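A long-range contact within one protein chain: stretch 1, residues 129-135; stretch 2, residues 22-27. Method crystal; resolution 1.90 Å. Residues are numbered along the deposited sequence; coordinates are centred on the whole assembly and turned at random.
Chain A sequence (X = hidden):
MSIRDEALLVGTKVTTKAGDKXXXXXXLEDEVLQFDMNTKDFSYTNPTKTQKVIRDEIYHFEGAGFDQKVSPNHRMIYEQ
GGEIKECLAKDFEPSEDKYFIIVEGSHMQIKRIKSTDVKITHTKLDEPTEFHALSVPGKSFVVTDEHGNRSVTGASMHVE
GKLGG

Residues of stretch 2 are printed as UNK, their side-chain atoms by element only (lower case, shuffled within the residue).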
ATOM      1  N   THR A 129       2.915  10.611  15.090  1.00 18.53           N
ATOM      2  CA  THR A 129       4.040   9.840  14.536  1.00 17.87           C
ATOM      3  C   THR A 129       4.172  10.124  13.036  1.00 15.30           C
ATOM      4  O   THR A 129       3.226  10.654  12.437  1.00 14.99           O
ATOM      5  CB  THR A 129       3.903   8.326  14.811  1.00 19.17           C
ATOM      6  OG1 THR A 129       5.155   7.702  14.541  1.00 20.12           O
ATOM      7  CG2 THR A 129       2.803   7.662  13.964  1.00 18.81           C
ATOM      8  N   GLU A 130       5.331   9.794  12.458  1.00 14.65           N
ATOM      9  CA  GLU A 130       5.624  10.104  11.049  1.00 14.86           C
ATOM     10  C   GLU A 130       4.921   9.091  10.153  1.00 12.19           C
ATOM     11  O   GLU A 130       4.862   7.905  10.506  1.00 12.13           O
ATOM     12  CB  GLU A 130       7.136  10.178  10.737  1.00 18.54           C
ATOM     13  CG  GLU A 130       8.071   9.519  11.733  1.00 22.25           C
ATOM     14  CD  GLU A 130       9.523   9.785  11.402  1.00 25.65           C
ATOM     15  OE1 GLU A 130       9.986   9.319  10.341  1.00 27.17           O
ATOM     16  OE2 GLU A 130      10.200  10.463  12.203  1.00 29.76           O
ATOM     17  N   PHE A 131       4.327   9.595   9.063  1.00 10.70           N
ATOM     18  CA  PHE A 131       3.841   8.802   7.916  1.00 10.19           C
ATOM     19  C   PHE A 131       4.640   9.244   6.675  1.00 10.23           C
ATOM     20  O   PHE A 131       5.002  10.428   6.556  1.00 10.69           O
ATOM     21  CB  PHE A 131       2.341   9.017   7.639  1.00  9.44           C
ATOM     22  CG  PHE A 131       1.410   8.583   8.746  1.00 10.19           C
ATOM     23  CD1 PHE A 131       1.348   9.284   9.936  1.00 11.92           C
ATOM     24  CD2 PHE A 131       0.551   7.505   8.571  1.00 10.90           C
ATOM     25  CE1 PHE A 131       0.486   8.898  10.947  1.00 11.72           C
ATOM     26  CE2 PHE A 131      -0.321   7.124   9.581  1.00 11.06           C
ATOM     27  CZ  PHE A 131      -0.353   7.822  10.769  1.00 11.41           C
ATOM     28  N   HIS A 132       4.906   8.297   5.773  1.00  8.37           N
ATOM     29  CA  HIS A 132       5.697   8.525   4.567  1.00  8.55           C
ATOM     30  C   HIS A 132       4.877   8.074   3.339  1.00  9.69           C
ATOM     31  O   HIS A 132       3.983   7.216   3.479  1.00 10.43           O
ATOM     32  CB  HIS A 132       7.032   7.771   4.676  1.00  7.91           C
ATOM     33  CG  HIS A 132       7.895   8.233   5.806  1.00  7.29           C
ATOM     34  ND1 HIS A 132       8.912   9.144   5.635  1.00  7.63           N
ATOM     35  CD2 HIS A 132       7.897   7.906   7.120  1.00  7.50           C
ATOM     36  CE1 HIS A 132       9.498   9.372   6.797  1.00  7.47           C
ATOM     37  NE2 HIS A 132       8.900   8.633   7.717  1.00  8.22           N
ATOM     38  N   ALA A 133       5.157   8.690   2.184  1.00  9.60           N
ATOM     39  CA  ALA A 133       4.490   8.406   0.899  1.00  9.47           C
ATOM     40  C   ALA A 133       5.491   8.472  -0.256  1.00  9.17           C
ATOM     41  O   ALA A 133       6.467   9.212  -0.159  1.00 10.04           O
ATOM     42  CB  ALA A 133       3.359   9.397   0.652  1.00  9.47           C
ATOM     43  N   LEU A 134       5.237   7.697  -1.319  1.00  9.19           N
ATOM     44  CA  LEU A 134       6.000   7.721  -2.579  1.00  9.10           C
ATOM     45  C   LEU A 134       5.058   7.987  -3.757  1.00  9.71           C
ATOM     46  O   LEU A 134       3.892   7.590  -3.699  1.00  9.59           O
ATOM     47  CB  LEU A 134       6.677   6.365  -2.817  1.00  9.21           C
ATOM     48  CG  LEU A 134       7.445   5.754  -1.651  1.00  9.46           C
ATOM     49  CD1 LEU A 134       7.971   4.377  -2.040  1.00  9.71           C
ATOM     50  CD2 LEU A 134       8.579   6.668  -1.229  1.00  9.67           C
ATOM     51  N   SER A 135       5.570   8.658  -4.792  1.00  9.84           N
ATOM     52  CA  SER A 135       4.938   8.722  -6.115  1.00 10.12           C
ATOM     53  C   SER A 135       5.750   7.840  -7.067  1.00 10.31           C
ATOM     54  O   SER A 135       6.981   7.956  -7.100  1.00  9.93           O
ATOM     55  CB  SER A 135       4.876  10.165  -6.612  1.00 10.92           C
ATOM     56  OG  SER A 135       4.212  10.980  -5.652  1.00 12.65           O
ATOM     57  N   UNK A  22      12.600  -0.093   4.702  1.00  9.27           N
ATOM     58  CA  UNK A  22      11.781   0.808   5.533  1.00  9.46           C
ATOM     59  C   UNK A  22      11.436   2.046   4.703  1.00  9.16           C
ATOM     60  O   UNK A  22      12.337   2.657   4.118  1.00  9.09           O
ATOM     61  c   UNK A  22      12.887  -0.021   7.659  1.00 10.99           C
ATOM     62  n   UNK A  22      14.003   0.053   8.373  1.00 12.77           N
ATOM     63  c   UNK A  22      12.530   1.189   6.818  1.00 10.42           C
ATOM     64  o   UNK A  22      12.163  -1.010   7.665  1.00 12.37           O
ATOM     65  N   UNK A  23      10.143   2.366   4.606  1.00  8.86           N
ATOM     66  CA  UNK A  23       9.658   3.435   3.717  1.00  8.76           C
ATOM     67  C   UNK A  23      10.381   4.755   4.020  1.00  8.86           C
ATOM     68  O   UNK A  23      10.705   5.487   3.087  1.00  9.49           O
ATOM     69  c   UNK A  23       8.114   3.582   3.752  1.00  8.33           C
ATOM     70  c   UNK A  23       6.179   4.446   2.311  1.00  7.71           C
ATOM     71  c   UNK A  23       7.639   4.581   2.681  1.00  7.92           C
ATOM     72  c   UNK A  23       7.629   3.975   5.149  1.00  8.10           C
ATOM     73  N   UNK A  24      10.669   5.027   5.302  1.00  9.13           N
ATOM     74  CA  UNK A  24      11.331   6.283   5.725  1.00  9.62           C
ATOM     75  C   UNK A  24      12.762   6.396   5.188  1.00  9.61           C
ATOM     76  O   UNK A  24      13.352   7.480   5.285  1.00 10.09           O
ATOM     77  c   UNK A  24      12.181   5.326   7.943  1.00 10.42           C
ATOM     78  c   UNK A  24      11.324   4.195   8.479  1.00 10.52           C
ATOM     79  c   UNK A  24      11.376   6.419   7.250  1.00  9.49           C
ATOM     80  o   UNK A  24      11.768   3.533   9.435  1.00 12.02           O
ATOM     81  o   UNK A  24      10.210   3.974   7.959  1.00 10.81           O
ATOM     82  N   UNK A  25      13.311   5.287   4.671  1.00  9.53           N
ATOM     83  CA  UNK A  25      14.671   5.235   4.102  1.00  9.92           C
ATOM     84  C   UNK A  25      14.673   5.229   2.568  1.00  9.76           C
ATOM     85  O   UNK A  25      15.749   5.244   1.977  1.00 10.55           O
ATOM     86  o   UNK A  25      15.390   3.065   6.812  1.00 11.48           O
ATOM     87  c   UNK A  25      15.645   4.044   6.115  1.00 10.94           C
ATOM     88  n   UNK A  25      16.100   5.181   6.620  1.00 10.25           N
ATOM     89  c   UNK A  25      15.436   4.007   4.621  1.00 10.02           C
ATOM     90  N   UNK A  26      13.494   5.213   1.934  1.00  9.16           N
ATOM     91  CA  UNK A  26      13.384   5.242   0.460  1.00  9.12           C
ATOM     92  C   UNK A  26      13.829   6.624  -0.050  1.00  9.46           C
ATOM     93  O   UNK A  26      13.411   7.647   0.514  1.00  9.91           O
ATOM     94  c   UNK A  26      11.759   5.262  -1.494  1.00  8.33           C
ATOM     95  c   UNK A  26      12.233   2.446  -0.617  1.00  7.12           C
ATOM     96  c   UNK A  26      11.562   3.464   0.280  1.00  7.65           C
ATOM     97  c   UNK A  26      11.940   4.929  -0.013  1.00  8.55           C
ATOM     98  N   UNK A  27      14.698   6.628  -1.073  1.00  8.99           N
ATOM     99  CA  UNK A  27      15.145   7.840  -1.787  1.00  9.98           C
ATOM    100  C   UNK A  27      14.669   7.744  -3.243  1.00 10.42           C
ATOM    101  O   UNK A  27      14.126   6.704  -3.640  1.00  9.94           O
ATOM    102  o   UNK A  27      17.232   7.125  -2.794  1.00 12.30           O
ATOM    103  c   UNK A  27      17.310   7.674  -0.436  1.00 13.27           C
ATOM    104  c   UNK A  27      16.685   7.989  -1.794  1.00 11.91           C
TER

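Position 22 carries four side-chain atoms: two carbons, the second bonded to one oxygen and one nitrogen. That is a short chain ending in an amide. One oxygen and one nitrogen make an amide, not a carboxylate. It stays out of reach of stretch 1 and takes no part in the contact. The residue is N22.

Position 23 has four carbons and no heteroatom. The side chain forks at its first carbon, and one arm is two carbons long. The CA-to-CB bond points toward stretch 1, and the side chain packs on H132 and approaches L134. A fork at CB with unequal arms is isoleucine, whereas leucine would fork one carbon later. The residue is I23. Its CD1 lies 3.7 Å from the backbone O of H132, and its CG1 is 3.8 Å from CB of H132. CD1 also comes within 4.4 Å of CG of L134. With chi1 and chi2 both t, the long arm is extended and carries CD1 to the backbone O of H132.

Position 24 has three carbons in a row, the third carrying two oxygens. There is no branch before the carboxylate. CB sits over one face of the H132 ring, 3.6 Å from the ring centroid and 23° off the ring normal. This is a CH-pi contact; the closest ring atom is NE2 of H132, 3.4 Å from CB. Three carbons ending in a carboxylate make glutamate, since aspartate would have two. The residue is E24. The CA-to-CB bond runs sideways to stretch 1, and OE1 of E24 is hydrogen-bonded elsewhere in the structure.

Position 25 repeats the pattern of two carbons, with one oxygen and one nitrogen on the second. Its CA-to-CB bond points away from stretch 1, and nothing there is touched. The residue is N25. Its backbone N donates to O of N22 at 2.9 Å, which helps to close the turn.

Position 26 again shows four carbons forked at the first, with one arm of two carbons. Its CA-to-CB bond points toward stretch 1, and the side chain meets L134. The residue is I26. Its CG2 is 3.5 Å from CD2 of L134. Its backbone N donates to O of I23 at 3.0 Å.

Position 27 has one carbon bearing an oxygen and a second carbon. This is a branched hydroxyl side chain. Its CA-to-CB bond points away from stretch 1, and the side chain makes no contact with it. The residue is T27.

The contact is made by side-chain packing, with no hydrogen bond between the stretches. Alternation along the strand turns E130, H132 and L134 toward stretch 2, while F131 and A133 point away. The 3-10 segment brings I23 and E24 onto H132, and I26 follows onto L134. Within stretch 1, NE2 of H132 donates to OE1 of E130 at 2.9 Å, a bond that helps hold the ring under CB of E24.

Stretch 2 22-27: NIENIT
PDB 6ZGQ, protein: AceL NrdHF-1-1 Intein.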